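Baccell_00875 (Bacteroides cellulosilyticus DSM 14838, PDB 5NO8) is a polysaccharide lyase that probably cleaves the bond between L-rhamnose and glucuronic acid, removing the rhamnose caps of complex arabinogalactan proteins. Local coordinates at residues Phe348-Gln353 and Pro412-Ser417. Residues are numbered along the deposited sequence; the frame is centred on the assembly and turned at random.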
# COMPACT_ATOMS: atom_id res chain seq x y z
N PHE A 348 -24.87 2.23 6.97
CA PHE A 348 -24.95 1.76 5.58
C PHE A 348 -24.83 0.24 5.49
O PHE A 348 -25.58 -0.39 4.73
CB PHE A 348 -23.88 2.42 4.71
CG PHE A 348 -24.15 2.31 3.24
CD1 PHE A 348 -23.78 1.17 2.54
CD2 PHE A 348 -24.74 3.35 2.54
CE1 PHE A 348 -24.05 1.04 1.19
CE2 PHE A 348 -25.00 3.23 1.17
CZ PHE A 348 -24.67 2.07 0.50
N ILE A 349 -23.88 -0.34 6.23
CA ILE A 349 -23.69 -1.78 6.23
C ILE A 349 -24.99 -2.47 6.67
O ILE A 349 -25.51 -3.36 5.97
CB ILE A 349 -22.54 -2.21 7.13
CG1 ILE A 349 -21.20 -1.77 6.52
CG2 ILE A 349 -22.54 -3.74 7.32
CD1 ILE A 349 -20.04 -1.80 7.47
N ARG A 350 -25.54 -2.00 7.78
CA ARG A 350 -26.78 -2.58 8.29
C ARG A 350 -27.96 -2.40 7.34
O ARG A 350 -28.70 -3.36 7.07
CB ARG A 350 -27.13 -2.02 9.67
CG ARG A 350 -28.36 -2.68 10.29
CD ARG A 350 -28.67 -2.14 11.66
NE ARG A 350 -29.05 -0.73 11.67
CZ ARG A 350 -30.23 -0.23 11.28
NH1 ARG A 350 -31.20 -1.00 10.79
NH2 ARG A 350 -30.44 1.07 11.37
N THR A 351 -28.17 -1.19 6.85
CA THR A 351 -29.37 -0.88 6.07
C THR A 351 -29.34 -1.23 4.59
O THR A 351 -30.38 -1.30 3.97
CB THR A 351 -29.79 0.59 6.23
OG1 THR A 351 -28.80 1.46 5.67
CG2 THR A 351 -30.03 0.89 7.70
N ARG A 352 -28.14 -1.43 4.02
CA ARG A 352 -27.97 -1.67 2.58
C ARG A 352 -27.19 -2.95 2.27
O ARG A 352 -27.39 -3.51 1.20
CB ARG A 352 -27.26 -0.48 1.89
CG ARG A 352 -27.93 0.88 2.04
CD ARG A 352 -29.33 0.91 1.43
NE ARG A 352 -29.34 0.87 -0.03
CZ ARG A 352 -29.62 -0.19 -0.82
NH1 ARG A 352 -29.88 -1.41 -0.34
NH2 ARG A 352 -29.62 -0.03 -2.14
N GLN A 353 -26.30 -3.40 3.14
CA GLN A 353 -25.41 -4.51 2.79
C GLN A 353 -25.72 -5.81 3.53
O GLN A 353 -24.99 -6.79 3.36
CB GLN A 353 -23.94 -4.12 2.96
CG GLN A 353 -23.55 -2.87 2.18
CD GLN A 353 -22.05 -2.68 1.97
OE1 GLN A 353 -21.59 -1.53 1.90
NE2 GLN A 353 -21.29 -3.78 1.80
N PRO A 412 -29.33 -0.79 19.66
CA PRO A 412 -30.06 -2.07 19.64
C PRO A 412 -30.28 -2.64 18.24
O PRO A 412 -30.33 -3.85 18.09
CB PRO A 412 -31.41 -1.73 20.30
CG PRO A 412 -31.22 -0.40 20.94
CD PRO A 412 -30.19 0.32 20.14
N GLU A 413 -30.38 -1.78 17.23
CA GLU A 413 -30.52 -2.23 15.84
C GLU A 413 -29.28 -2.99 15.39
O GLU A 413 -29.41 -3.95 14.62
CB GLU A 413 -30.78 -1.07 14.88
CG GLU A 413 -32.22 -0.63 14.81
CD GLU A 413 -32.69 -0.05 16.11
OE1 GLU A 413 -32.11 0.96 16.58
OE2 GLU A 413 -33.65 -0.61 16.66
N LEU A 414 -28.10 -2.55 15.82
CA LEU A 414 -26.86 -3.28 15.55
C LEU A 414 -26.88 -4.65 16.21
O LEU A 414 -26.49 -5.64 15.59
CB LEU A 414 -25.62 -2.52 16.02
CG LEU A 414 -25.31 -1.20 15.31
CD1 LEU A 414 -23.96 -0.66 15.75
CD2 LEU A 414 -25.36 -1.38 13.80
N LYS A 415 -27.28 -4.70 17.49
CA LYS A 415 -27.33 -5.97 18.20
C LYS A 415 -28.23 -6.95 17.46
O LYS A 415 -27.84 -8.10 17.28
CB LYS A 415 -27.82 -5.80 19.64
CG LYS A 415 -27.88 -7.10 20.42
CD LYS A 415 -27.83 -6.84 21.91
CE LYS A 415 -28.05 -8.14 22.67
NZ LYS A 415 -28.08 -7.87 24.13
N GLN A 416 -29.40 -6.50 17.03
CA GLN A 416 -30.35 -7.39 16.33
C GLN A 416 -29.81 -7.84 14.98
O GLN A 416 -29.95 -8.99 14.61
CB GLN A 416 -31.74 -6.74 16.17
CG GLN A 416 -32.54 -6.72 17.47
CD GLN A 416 -32.47 -8.04 18.24
OE1 GLN A 416 -32.81 -9.10 17.70
NE2 GLN A 416 -31.95 -8.00 19.48
N SER A 417 -29.16 -6.92 14.29
CA SER A 417 -28.51 -7.26 13.04
C SER A 417 -27.40 -8.32 13.24
O SER A 417 -27.30 -9.26 12.45
CB SER A 417 -27.94 -5.97 12.40
OG SER A 417 -27.12 -6.26 11.28
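Arg350 and Glu413 meet through the flat face of one and the aliphatic stem of the other, a worked example of how an arginine can pack against a glutamate through its flat face rather than by a salt bridge with it. The setting is a helix-helix contact in the helical domain: the C-terminal end of helix 338-352 meets the first turns of helix 412-429, with segment axes 10.8 Å apart at an angle of 59°. With CG anti to the backbone N (chi1 -175°), the Arg350 chain runs extended toward helix 412-429 before bending at chi3, and this bend turns the guanidinium alongside the second helix. Glu413 CB then sits over the centre of one guanidinium face, 3.6 Å above its plane, while Thr351 CG2 covers the opposite face nearer the rim. A bend at chi2 carries the carboxylate away from helix 338-352, its plane 72° from that of the guanidinium; Arg350 NH2 and Glu413 OE1 remain 5.5 Å apart, so any attraction is long-range. Arg350 NE, buried here, has no hydrogen-bonding partner. Shortening Arg350 to an alanine would remove the guanidinium and is likely to leave the stem of Glu413 without the flat group it packs against, with less contact to Leu414 CD2. Deeper in the interface, Ser417 OG and Tyr366 OH share a hydrogen bond, and Ser417 offers Arg350 only van der Waals contact. The Arg350 methylenes complete the join: CG rests 3.9 Å from Ser417 CB, Leu414 CD2 approaches CD near the guanidinium's edge, and Arg350 CD lies 3.5 Å from the backbone Glu413 O, which also accepts the helical bond from Ser417 N.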